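Local structure of archaeal flagellar ATP-binding protein FlaH (4WIA) at residues T59-Q64 against I124-I129; L91-Y96 against R116-K121; L29-G34 against I159-N164; K111-R116 against M146-R151. The protein probably binds ATP and magnesium as a KaiC-like P-loop ATPase accessory component of the archaellum, the archaeal flagellum. One frame throughout, in Å; residues are numbered along the deposited sequence.

Interaction 1 (T59-Q64 against I124-I129). With SO4 (sulfate ion), chain F.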
# COMPACT_ATOMS: atom_id res chain seq x y z
N THR A 59 -17.30 -4.56 -5.55
CA THR A 59 -18.59 -5.07 -5.23
C THR A 59 -18.56 -6.59 -5.31
O THR A 59 -18.11 -7.15 -6.33
CB THR A 59 -19.65 -4.58 -6.23
OG1 THR A 59 -19.81 -3.17 -6.07
CG2 THR A 59 -21.04 -5.25 -5.96
N TYR A 60 -19.05 -7.25 -4.27
CA TYR A 60 -19.10 -8.70 -4.28
C TYR A 60 -20.55 -9.15 -4.11
O TYR A 60 -21.11 -8.94 -3.05
CB TYR A 60 -18.20 -9.25 -3.17
CG TYR A 60 -17.83 -10.73 -3.28
CD1 TYR A 60 -18.79 -11.71 -3.26
CD2 TYR A 60 -16.51 -11.13 -3.37
CE1 TYR A 60 -18.49 -13.04 -3.37
CE2 TYR A 60 -16.17 -12.48 -3.45
CZ TYR A 60 -17.14 -13.43 -3.45
OH TYR A 60 -16.86 -14.78 -3.53
N VAL A 61 -21.11 -9.79 -5.13
CA VAL A 61 -22.46 -10.27 -5.11
C VAL A 61 -22.39 -11.78 -4.95
O VAL A 61 -21.88 -12.46 -5.82
CB VAL A 61 -23.19 -9.94 -6.43
CG1 VAL A 61 -24.66 -10.42 -6.41
CG2 VAL A 61 -23.12 -8.46 -6.73
N SER A 62 -22.93 -12.29 -3.85
CA SER A 62 -22.90 -13.69 -3.51
C SER A 62 -24.34 -14.29 -3.49
O SER A 62 -25.19 -13.81 -2.78
CB SER A 62 -22.32 -13.87 -2.10
OG SER A 62 -22.37 -15.23 -1.69
N THR A 63 -24.52 -15.41 -4.18
CA THR A 63 -25.70 -16.22 -4.05
C THR A 63 -25.62 -17.24 -2.94
O THR A 63 -26.48 -18.09 -2.84
CB THR A 63 -25.93 -17.00 -5.36
OG1 THR A 63 -24.75 -17.73 -5.72
CG2 THR A 63 -26.23 -16.03 -6.47
N GLN A 64 -24.56 -17.21 -2.11
CA GLN A 64 -24.33 -18.28 -1.12
C GLN A 64 -24.16 -17.84 0.33
O GLN A 64 -24.59 -18.54 1.21
CB GLN A 64 -23.12 -19.12 -1.55
CG GLN A 64 -23.33 -19.80 -2.89
CD GLN A 64 -22.13 -20.61 -3.31
OE1 GLN A 64 -21.15 -20.69 -2.60
NE2 GLN A 64 -22.18 -21.16 -4.51
N ILE A 124 -16.40 -5.74 -10.07
CA ILE A 124 -17.66 -6.33 -9.66
C ILE A 124 -17.63 -7.82 -9.80
O ILE A 124 -17.38 -8.35 -10.88
CB ILE A 124 -18.82 -5.75 -10.50
CG1 ILE A 124 -18.84 -4.21 -10.40
CG2 ILE A 124 -20.15 -6.31 -10.04
CD1 ILE A 124 -18.10 -3.52 -11.51
N ILE A 125 -17.95 -8.52 -8.71
CA ILE A 125 -17.85 -9.97 -8.70
C ILE A 125 -19.26 -10.59 -8.56
O ILE A 125 -19.94 -10.23 -7.62
CB ILE A 125 -16.98 -10.38 -7.51
CG1 ILE A 125 -15.55 -9.86 -7.73
CG2 ILE A 125 -16.94 -11.88 -7.34
CD1 ILE A 125 -14.56 -10.04 -6.59
N PHE A 126 -19.62 -11.58 -9.41
CA PHE A 126 -20.81 -12.35 -9.23
C PHE A 126 -20.47 -13.80 -8.94
O PHE A 126 -20.03 -14.51 -9.83
CB PHE A 126 -21.72 -12.28 -10.47
CG PHE A 126 -22.12 -10.88 -10.83
CD1 PHE A 126 -23.14 -10.28 -10.18
CD2 PHE A 126 -21.38 -10.14 -11.71
CE1 PHE A 126 -23.51 -8.97 -10.44
CE2 PHE A 126 -21.72 -8.82 -11.95
CZ PHE A 126 -22.78 -8.24 -11.30
N ASP A 127 -20.70 -14.22 -7.71
CA ASP A 127 -20.41 -15.58 -7.32
C ASP A 127 -21.70 -16.14 -6.71
O ASP A 127 -21.85 -16.05 -5.49
CB ASP A 127 -19.27 -15.54 -6.28
CG ASP A 127 -18.91 -16.92 -5.75
OD1 ASP A 127 -19.16 -17.89 -6.49
OD2 ASP A 127 -18.36 -17.01 -4.62
N SER A 128 -22.64 -16.70 -7.48
CA SER A 128 -22.49 -17.32 -8.78
C SER A 128 -23.38 -16.64 -9.82
O SER A 128 -24.58 -16.42 -9.59
CB SER A 128 -22.94 -18.77 -8.60
OG SER A 128 -23.33 -19.43 -9.80
N ILE A 129 -22.82 -16.35 -10.98
CA ILE A 129 -23.62 -15.86 -12.08
C ILE A 129 -24.43 -17.03 -12.65
O ILE A 129 -25.58 -16.83 -13.06
CB ILE A 129 -22.79 -15.16 -13.15
CG1 ILE A 129 -23.65 -14.22 -13.98
CG2 ILE A 129 -22.18 -16.17 -14.09
CD1 ILE A 129 -24.31 -13.10 -13.21
S SO4 F . -21.02 -23.41 -7.13
O1 SO4 F . -20.07 -24.25 -7.88
O2 SO4 F . -20.92 -23.43 -5.64
O3 SO4 F . -22.30 -24.05 -7.52
O4 SO4 F . -20.98 -21.95 -7.52
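Tyr60 and Asp127 meet through their polar ends. Tyr60 OH gives a hydrogen bond to Asp127 OD2 at 2.9 Å, on the anti side of the carboxylate and 22° out of its plane. The two side chains run side by side and point the same way. Each has its CG anti to the backbone N (chi1 -164° for Tyr60). Ile125 CG2 sits over the centre of the Tyr60 ring, 4.0 Å from the centroid, and Ile125 CD1 touches Tyr60 CD2. These side chains project from one face of two parallel strands, 59-62 and 124-127, neighbours in the central sheet of a P-loop NTPase fold. The sheet's other face carries Val61 CG2, 3.8 Å from Phe126 CE1. Backbone bonds join the strands, among them Asp127 N to Val61 O at 2.8 Å. Past the strand ends, Thr63 N binds Asp127 O, and Thr63 OG1 accepts at 2.9 Å from Ser128 N, the nitrogen of the cis peptide bond after Asp127. Asp127 OD2 also bonds Ser41 OG. Asp127 is thus held beside Ser41, a probable magnesium ligand. Ser62 OG accepts from Gln64 N in an ST turn and also bonds Leu65 N. Gln64 NE2 reaches a sulfate oxygen, O2, at 2.8 Å.

Interaction 2 (L91-Y96 against R116-K121)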
# COMPACT_ATOMS: atom_id res chain seq x y z
N LEU A 91 -18.48 -3.33 -1.13
CA LEU A 91 -19.90 -3.38 -1.07
C LEU A 91 -20.25 -4.82 -1.29
O LEU A 91 -20.00 -5.41 -2.35
CB LEU A 91 -20.50 -2.53 -2.20
CG LEU A 91 -21.97 -2.61 -2.50
CD1 LEU A 91 -22.78 -2.11 -1.29
CD2 LEU A 91 -22.31 -1.83 -3.76
N TYR A 92 -20.84 -5.42 -0.26
CA TYR A 92 -21.16 -6.83 -0.25
C TYR A 92 -22.68 -7.02 -0.39
O TYR A 92 -23.43 -6.47 0.37
CB TYR A 92 -20.67 -7.49 1.06
CG TYR A 92 -20.88 -8.97 1.03
CD1 TYR A 92 -20.05 -9.77 0.29
CD2 TYR A 92 -21.99 -9.56 1.63
CE1 TYR A 92 -20.27 -11.14 0.20
CE2 TYR A 92 -22.22 -10.94 1.55
CZ TYR A 92 -21.33 -11.72 0.83
OH TYR A 92 -21.54 -13.08 0.74
N ILE A 93 -23.10 -7.82 -1.37
CA ILE A 93 -24.51 -7.97 -1.72
C ILE A 93 -24.95 -9.42 -1.61
O ILE A 93 -24.72 -10.23 -2.54
CB ILE A 93 -24.73 -7.53 -3.15
CG1 ILE A 93 -24.19 -6.10 -3.35
CG2 ILE A 93 -26.24 -7.62 -3.51
CD1 ILE A 93 -24.95 -5.03 -2.60
N PRO A 94 -25.54 -9.78 -0.49
CA PRO A 94 -26.08 -11.13 -0.42
C PRO A 94 -27.41 -11.26 -1.19
O PRO A 94 -28.34 -10.50 -0.91
CB PRO A 94 -26.29 -11.37 1.10
CG PRO A 94 -26.17 -10.03 1.74
CD PRO A 94 -25.60 -9.04 0.77
N VAL A 95 -27.51 -12.24 -2.09
CA VAL A 95 -28.76 -12.53 -2.76
C VAL A 95 -29.65 -13.45 -1.90
O VAL A 95 -29.67 -14.69 -2.08
CB VAL A 95 -28.48 -13.14 -4.14
CG1 VAL A 95 -29.80 -13.33 -4.90
CG2 VAL A 95 -27.53 -12.24 -4.92
N TYR A 96 -30.36 -12.87 -0.94
CA TYR A 96 -31.09 -13.66 0.10
C TYR A 96 -31.99 -14.76 -0.41
O TYR A 96 -32.03 -15.85 0.16
CB TYR A 96 -31.91 -12.74 1.02
CG TYR A 96 -31.04 -11.75 1.75
CD1 TYR A 96 -30.14 -12.18 2.72
CD2 TYR A 96 -31.07 -10.37 1.42
CE1 TYR A 96 -29.30 -11.29 3.37
CE2 TYR A 96 -30.23 -9.47 2.07
CZ TYR A 96 -29.35 -9.94 3.04
OH TYR A 96 -28.53 -9.07 3.71
N ARG A 116 -27.51 0.42 -9.95
CA ARG A 116 -26.40 1.34 -10.20
C ARG A 116 -25.28 1.15 -9.24
O ARG A 116 -24.11 1.30 -9.61
CB ARG A 116 -26.82 2.79 -10.03
CG ARG A 116 -27.97 3.25 -10.89
CD ARG A 116 -28.45 4.59 -10.35
NE ARG A 116 -28.94 5.51 -11.35
CZ ARG A 116 -29.51 6.69 -11.07
NH1 ARG A 116 -29.64 7.10 -9.79
NH2 ARG A 116 -29.97 7.45 -12.07
N ALA A 117 -25.66 0.91 -8.00
CA ALA A 117 -24.70 0.93 -6.90
C ALA A 117 -23.54 -0.06 -7.13
O ALA A 117 -22.43 0.27 -6.83
CB ALA A 117 -25.37 0.65 -5.57
N PHE A 118 -23.83 -1.21 -7.75
CA PHE A 118 -22.86 -2.21 -7.95
C PHE A 118 -21.72 -1.65 -8.78
O PHE A 118 -20.54 -1.96 -8.49
CB PHE A 118 -23.40 -3.45 -8.71
CG PHE A 118 -24.50 -4.20 -8.02
CD1 PHE A 118 -24.85 -3.95 -6.71
CD2 PHE A 118 -25.17 -5.19 -8.72
CE1 PHE A 118 -25.88 -4.67 -6.11
CE2 PHE A 118 -26.21 -5.89 -8.14
CZ PHE A 118 -26.56 -5.63 -6.83
N TYR A 119 -22.06 -0.85 -9.78
CA TYR A 119 -21.12 -0.47 -10.86
C TYR A 119 -20.40 0.83 -10.58
O TYR A 119 -19.51 1.23 -11.34
CB TYR A 119 -21.83 -0.45 -12.24
CG TYR A 119 -22.52 -1.75 -12.46
CD1 TYR A 119 -21.77 -2.89 -12.73
CD2 TYR A 119 -23.90 -1.88 -12.26
CE1 TYR A 119 -22.38 -4.14 -12.83
CE2 TYR A 119 -24.51 -3.11 -12.38
CZ TYR A 119 -23.72 -4.25 -12.63
OH TYR A 119 -24.29 -5.49 -12.74
N GLU A 120 -20.62 1.41 -9.42
CA GLU A 120 -19.75 2.51 -9.01
C GLU A 120 -18.38 2.00 -8.58
O GLU A 120 -17.46 2.76 -8.51
CB GLU A 120 -20.36 3.29 -7.85
CG GLU A 120 -21.81 3.77 -8.05
CD GLU A 120 -22.33 4.42 -6.77
OE1 GLU A 120 -22.75 5.58 -6.82
OE2 GLU A 120 -22.28 3.77 -5.70
N LYS A 121 -18.21 0.71 -8.32
CA LYS A 121 -16.90 0.21 -7.87
C LYS A 121 -16.05 -0.20 -9.04
O LYS A 121 -16.55 -0.27 -10.17
CB LYS A 121 -17.07 -0.98 -6.92
CG LYS A 121 -18.00 -0.75 -5.76
CD LYS A 121 -17.69 0.54 -5.05
CE LYS A 121 -18.36 0.56 -3.70
NZ LYS A 121 -18.28 1.92 -3.11
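Ile93 and Phe118 make the tightest fit here. Three carbons of Ile93 gather round one end of the Phe118 ring. CG1 is 3.5 Å from Phe118 CE1, CD1 lies almost as near the same atom, and CG2 touches Phe118 CZ. The two side chains pass at a slant. Phe118 CG is anti to its own carbonyl carbon (chi1 -62°), which sets it nearer to Ile93 than CB is, and the CE1 and CZ end of the ring reaches that residue. Leu91 is the second bump. Its CD2 sits in the hollow between Ala117 and the edge of the Phe118 ring, near the ring plane. There it is 3.7 Å from Ala117 O and 4.3 Å from Ala117 CB. Lys121, bent at chi2, lays its CE 4.0 Å from Leu91 CB, while its NZ bonds Gly88 O. An alanine in place of Ile93 would probably leave a gap beside Phe118 CE1 and CZ and the ring less restrained. Phe118 O is bonded by Thr59 OG1 of the next strand. The contact is apolar packing of a helix on a sheet: one turn of 116-119 lies against 91-94, the outermost strand on this side of the chain's P-loop NTPase sheet.

Interaction 3 (L29-G34 against I159-N164). With SO4 (sulfate ion), chain F.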
# COMPACT_ATOMS: atom_id res chain seq x y z
N LEU A 29 -13.38 -9.24 -18.47
CA LEU A 29 -14.41 -10.09 -18.00
C LEU A 29 -13.83 -11.48 -17.75
O LEU A 29 -13.54 -12.26 -18.68
CB LEU A 29 -15.53 -10.19 -19.02
CG LEU A 29 -16.66 -11.17 -18.65
CD1 LEU A 29 -17.42 -10.74 -17.42
CD2 LEU A 29 -17.62 -11.33 -19.82
N ILE A 30 -13.73 -11.82 -16.49
CA ILE A 30 -13.13 -13.03 -16.08
C ILE A 30 -14.23 -14.01 -15.73
O ILE A 30 -15.10 -13.72 -14.93
CB ILE A 30 -12.30 -12.80 -14.80
CG1 ILE A 30 -11.33 -11.64 -15.02
CG2 ILE A 30 -11.55 -14.08 -14.42
CD1 ILE A 30 -10.31 -11.44 -13.91
N ILE A 31 -14.19 -15.16 -16.35
CA ILE A 31 -15.11 -16.22 -16.02
C ILE A 31 -14.37 -17.36 -15.34
O ILE A 31 -13.41 -17.89 -15.89
CB ILE A 31 -15.80 -16.77 -17.31
CG1 ILE A 31 -16.59 -15.65 -17.98
CG2 ILE A 31 -16.72 -17.94 -16.96
CD1 ILE A 31 -17.71 -15.08 -17.14
N ILE A 32 -14.81 -17.72 -14.16
CA ILE A 32 -14.25 -18.84 -13.45
C ILE A 32 -15.22 -19.98 -13.42
O ILE A 32 -16.23 -19.91 -12.77
CB ILE A 32 -13.87 -18.44 -12.03
CG1 ILE A 32 -12.93 -17.20 -12.09
CG2 ILE A 32 -13.15 -19.61 -11.37
CD1 ILE A 32 -12.64 -16.59 -10.72
N GLU A 33 -14.92 -21.02 -14.18
CA GLU A 33 -15.87 -22.07 -14.44
C GLU A 33 -15.36 -23.36 -13.86
O GLU A 33 -14.25 -23.82 -14.20
CB GLU A 33 -16.08 -22.24 -15.97
CG GLU A 33 -16.83 -23.52 -16.36
CD GLU A 33 -17.12 -23.69 -17.84
OE1 GLU A 33 -16.59 -22.91 -18.67
OE2 GLU A 33 -17.92 -24.60 -18.18
N GLY A 34 -16.18 -24.02 -13.04
CA GLY A 34 -15.81 -25.32 -12.51
C GLY A 34 -16.93 -25.81 -11.63
O GLY A 34 -17.79 -25.04 -11.23
N ILE A 159 -15.05 -7.21 -14.38
CA ILE A 159 -16.10 -8.08 -13.89
C ILE A 159 -15.65 -9.52 -13.78
O ILE A 159 -14.98 -10.03 -14.65
CB ILE A 159 -17.37 -7.98 -14.78
CG1 ILE A 159 -17.97 -6.60 -14.60
CG2 ILE A 159 -18.40 -9.02 -14.40
CD1 ILE A 159 -19.12 -6.30 -15.52
N ILE A 160 -16.05 -10.18 -12.70
CA ILE A 160 -15.62 -11.51 -12.46
C ILE A 160 -16.84 -12.32 -12.09
O ILE A 160 -17.49 -11.97 -11.13
CB ILE A 160 -14.60 -11.53 -11.25
CG1 ILE A 160 -13.42 -10.60 -11.52
CG2 ILE A 160 -14.09 -12.93 -11.02
CD1 ILE A 160 -12.40 -10.47 -10.38
N CYS A 161 -17.11 -13.43 -12.79
CA CYS A 161 -18.20 -14.33 -12.44
C CYS A 161 -17.73 -15.75 -12.24
O CYS A 161 -16.83 -16.24 -12.91
CB CYS A 161 -19.23 -14.39 -13.54
SG CYS A 161 -19.89 -12.84 -14.17
N THR A 162 -18.39 -16.46 -11.33
CA THR A 162 -18.23 -17.90 -11.28
C THR A 162 -19.41 -18.60 -11.98
O THR A 162 -20.54 -18.14 -11.92
CB THR A 162 -18.09 -18.39 -9.85
OG1 THR A 162 -19.31 -18.19 -9.16
CG2 THR A 162 -16.97 -17.60 -9.12
N VAL A 163 -19.10 -19.74 -12.57
CA VAL A 163 -20.04 -20.53 -13.28
C VAL A 163 -19.88 -21.99 -12.85
O VAL A 163 -18.77 -22.53 -12.92
CB VAL A 163 -19.71 -20.44 -14.77
CG1 VAL A 163 -20.50 -21.48 -15.58
CG2 VAL A 163 -19.95 -19.04 -15.29
N ASN A 164 -20.97 -22.61 -12.40
CA ASN A 164 -20.99 -24.04 -12.17
C ASN A 164 -21.62 -24.69 -13.38
O ASN A 164 -22.79 -24.49 -13.63
CB ASN A 164 -21.76 -24.37 -10.90
CG ASN A 164 -21.87 -25.88 -10.65
OD1 ASN A 164 -21.63 -26.72 -11.52
ND2 ASN A 164 -22.25 -26.23 -9.43
S SO4 F . -21.02 -23.41 -7.13
O1 SO4 F . -20.07 -24.25 -7.88
O2 SO4 F . -20.92 -23.43 -5.64
O3 SO4 F . -22.30 -24.05 -7.52
O4 SO4 F . -20.98 -21.95 -7.52
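Ile30 and Cys161 are joined through their backbones, N-H of Cys161 to Ile30 O, at 3.0 Å. This is one rung between parallel strands 29-33 and 159-163, neighbours in the core of a P-loop NTPase sheet. Strand 29-33 leads into the probable Walker A loop. Five bonds link the strands in all. Ile30 N gives to Ile159 O, Ile32 N to Cys161 O at 2.8 Å and Gly34 N to Val163 O. Val163 N gives to Ile32 O. The strands' other edges are used too. Leu29, Ile31 and Glu33 bond through their backbones to residues of strand 182-191, and Leu29 also to Thr181. Phe126 N bonds Ile160 O.

Two polar side chains have partners outside the pair. Thr162 OG1 bonds Asp127 OD1, and Glu33 OE2 forms a salt bridge with Arg177 NH1. The backbone acceptor Gly34 O takes a bond from Lys40 NZ.

Apolar branches fill both faces. Leu29 CD1 meets Ile159 CG2 at 3.6 Å, and Ile31 CG2 meets Val163 CG2 at 3.8 Å. On the other face Ile160 serves two neighbours: CG1 lies 4.0 Å from Ile30 CD1, and CG2 lies 3.9 Å from Ile32 CD1. An alanine at Ile160 would probably open a gap there, leaving those two methyls without their mates. Beyond the strand, Asn164 OD1 accepts from Lys166 N. Asn164 ND2 gives a nearly straight bond to sulfate O3 at 2.9 Å, with 164° at the hydrogen.

Interaction 4 (K111-R116 against M146-R151)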
# COMPACT_ATOMS: atom_id res chain seq x y z
N LYS A 111 -32.37 -7.27 -11.99
CA LYS A 111 -31.72 -6.63 -10.81
C LYS A 111 -30.22 -6.41 -10.99
O LYS A 111 -29.67 -5.35 -10.68
CB LYS A 111 -31.92 -7.50 -9.55
CG LYS A 111 -33.29 -7.37 -8.90
CD LYS A 111 -33.26 -6.60 -7.56
CE LYS A 111 -34.52 -6.74 -6.71
NZ LYS A 111 -35.61 -5.74 -6.95
N VAL A 112 -29.55 -7.44 -11.49
CA VAL A 112 -28.14 -7.35 -11.79
C VAL A 112 -27.84 -6.21 -12.76
O VAL A 112 -26.85 -5.49 -12.59
CB VAL A 112 -27.64 -8.70 -12.39
CG1 VAL A 112 -26.32 -8.53 -13.15
CG2 VAL A 112 -27.53 -9.72 -11.28
N MSE A 113 -28.66 -6.07 -13.80
CA MSE A 113 -28.35 -5.09 -14.85
C MSE A 113 -28.71 -3.69 -14.42
O MSE A 113 -28.16 -2.72 -14.93
CB MSE A 113 -28.96 -5.45 -16.18
CG MSE A 113 -28.53 -6.84 -16.61
SE MSE A 113 -29.30 -7.44 -18.31
CE MSE A 113 -29.27 -5.67 -19.20
N GLU A 114 -29.61 -3.57 -13.46
CA GLU A 114 -30.23 -2.28 -13.14
C GLU A 114 -29.75 -1.62 -11.85
O GLU A 114 -30.00 -0.45 -11.63
CB GLU A 114 -31.72 -2.45 -13.03
CG GLU A 114 -32.41 -2.78 -14.32
CD GLU A 114 -33.92 -2.83 -14.16
OE1 GLU A 114 -34.44 -2.92 -13.03
OE2 GLU A 114 -34.57 -2.84 -15.19
N THR A 115 -29.08 -2.35 -11.00
CA THR A 115 -28.68 -1.72 -9.76
C THR A 115 -27.37 -0.90 -9.92
O THR A 115 -26.27 -1.46 -9.96
CB THR A 115 -28.54 -2.76 -8.64
OG1 THR A 115 -29.64 -3.64 -8.69
CG2 THR A 115 -28.50 -2.09 -7.29
N ARG A 116 -27.51 0.42 -9.95
CA ARG A 116 -26.40 1.34 -10.20
C ARG A 116 -25.28 1.15 -9.24
O ARG A 116 -24.11 1.30 -9.61
CB ARG A 116 -26.82 2.79 -10.03
CG ARG A 116 -27.97 3.25 -10.89
CD ARG A 116 -28.45 4.59 -10.35
NE ARG A 116 -28.94 5.51 -11.35
CZ ARG A 116 -29.51 6.69 -11.07
NH1 ARG A 116 -29.64 7.10 -9.79
NH2 ARG A 116 -29.97 7.45 -12.07
N MSE A 146 -24.49 -10.67 -21.37
CA MSE A 146 -23.10 -10.54 -21.84
C MSE A 146 -22.89 -9.18 -22.44
O MSE A 146 -21.90 -8.53 -22.19
CB MSE A 146 -22.67 -11.64 -22.82
CG MSE A 146 -22.61 -13.05 -22.21
SE MSE A 146 -21.53 -13.31 -20.59
CE MSE A 146 -20.82 -11.47 -20.54
N ALA A 147 -23.82 -8.75 -23.25
CA ALA A 147 -23.73 -7.43 -23.90
C ALA A 147 -23.68 -6.33 -22.86
O ALA A 147 -22.96 -5.36 -23.02
CB ALA A 147 -24.91 -7.23 -24.85
N PHE A 148 -24.45 -6.49 -21.79
CA PHE A 148 -24.45 -5.53 -20.73
C PHE A 148 -23.10 -5.48 -20.01
O PHE A 148 -22.54 -4.41 -19.74
CB PHE A 148 -25.56 -5.87 -19.73
CG PHE A 148 -25.42 -5.13 -18.43
CD1 PHE A 148 -25.79 -3.80 -18.35
CD2 PHE A 148 -24.77 -5.72 -17.36
CE1 PHE A 148 -25.63 -3.09 -17.20
CE2 PHE A 148 -24.60 -5.01 -16.18
CZ PHE A 148 -25.03 -3.69 -16.09
N PHE A 149 -22.60 -6.66 -19.64
CA PHE A 149 -21.22 -6.74 -19.03
C PHE A 149 -20.14 -6.12 -19.92
O PHE A 149 -19.27 -5.40 -19.42
CB PHE A 149 -20.83 -8.19 -18.70
CG PHE A 149 -21.52 -8.77 -17.49
CD1 PHE A 149 -22.18 -7.98 -16.58
CD2 PHE A 149 -21.50 -10.13 -17.31
CE1 PHE A 149 -22.81 -8.54 -15.51
CE2 PHE A 149 -22.11 -10.70 -16.22
CZ PHE A 149 -22.75 -9.91 -15.30
N LYS A 150 -20.21 -6.38 -21.21
CA LYS A 150 -19.29 -5.75 -22.18
C LYS A 150 -19.33 -4.21 -22.18
O LYS A 150 -18.32 -3.55 -22.36
CB LYS A 150 -19.54 -6.29 -23.61
CG LYS A 150 -19.00 -7.70 -23.79
CD LYS A 150 -17.57 -7.89 -23.29
CE LYS A 150 -17.23 -9.37 -23.48
NZ LYS A 150 -15.84 -9.71 -23.80
N ARG A 151 -20.51 -3.68 -21.97
CA ARG A 151 -20.78 -2.27 -21.87
C ARG A 151 -20.12 -1.73 -20.60
O ARG A 151 -19.42 -0.72 -20.64
CB ARG A 151 -22.32 -2.11 -21.84
CG ARG A 151 -22.94 -1.15 -22.79
CD ARG A 151 -24.21 -1.74 -23.48
NE ARG A 151 -25.31 -2.04 -22.55
CZ ARG A 151 -26.26 -2.98 -22.71
NH1 ARG A 151 -27.18 -3.16 -21.75
NH2 ARG A 151 -26.30 -3.75 -23.81
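The Phe148 ring carries Met113 on one face. Met113 CA stands 3.8 Å above the ring plane, offset toward the rim, in a CH-pi contact. At the ring's edge, in its plane, are Phe149 CE1 and Arg151 NH1. The guanidinium of Arg151 has a face of its own covered: Phe148 CA lies 3.7 Å above it, over its centre. Met113 is a selenomethionine. The Met113 and Phe148 side chains run antiparallel past one another. Met113 CG is 4.0 Å from Phe148 CG. The chain then bends at chi3 (36°) and brings CE to 3.8 Å from Phe148 CB. The selenium is 5.2 Å from the ring centroid, oblique to it, a Met-aromatic contact. CE also comes 4.1 Å from Arg151 NH1. Met113 O approaches Phe148 CE1 at 3.4 Å. Val112 CG1 adds a lighter contact with Phe149 CE1 at 4.2 Å. The contact is helix-to-helix packing, away from the annotated nucleotide site. Helix 108-114 rests here on helix 142-153. Tyr119, from the following short helix, meets the Phe148 ring edge-to-face and bonds Val112 O through its hydroxyl. Phe149 faces inward, against Ile159 and Cys161 of strand 158-163 and against the Phe126 ring of strand 123-127.

How the interactions relate
Interactions 1 and 3 lie within one sheet, interaction 2 packs a helix on its outer strand, and interaction 4 joins two helices packed outside it. The centres of interactions 1 and 3 are about 10 Å apart. Asp127 OD1 and Thr162 OG1, 2.7 Å apart, link them. Both reach one sulfate, probably from the crystallisation liquor. Lys40 binds it too. Lys40 and Gln64 are probable ATP ligands, which places these strand ends beside the nucleotide site. Tyr60 N and Leu91 O, 2.8 Å apart, tie interaction 1 to interaction 2. Tyr119 OH, 2.6 Å from Val112 O, ties interaction 2 to interaction 4. Interaction 4 touches interaction 3 where Phe149 CE2 lies 3.7 Å from Cys161 SG.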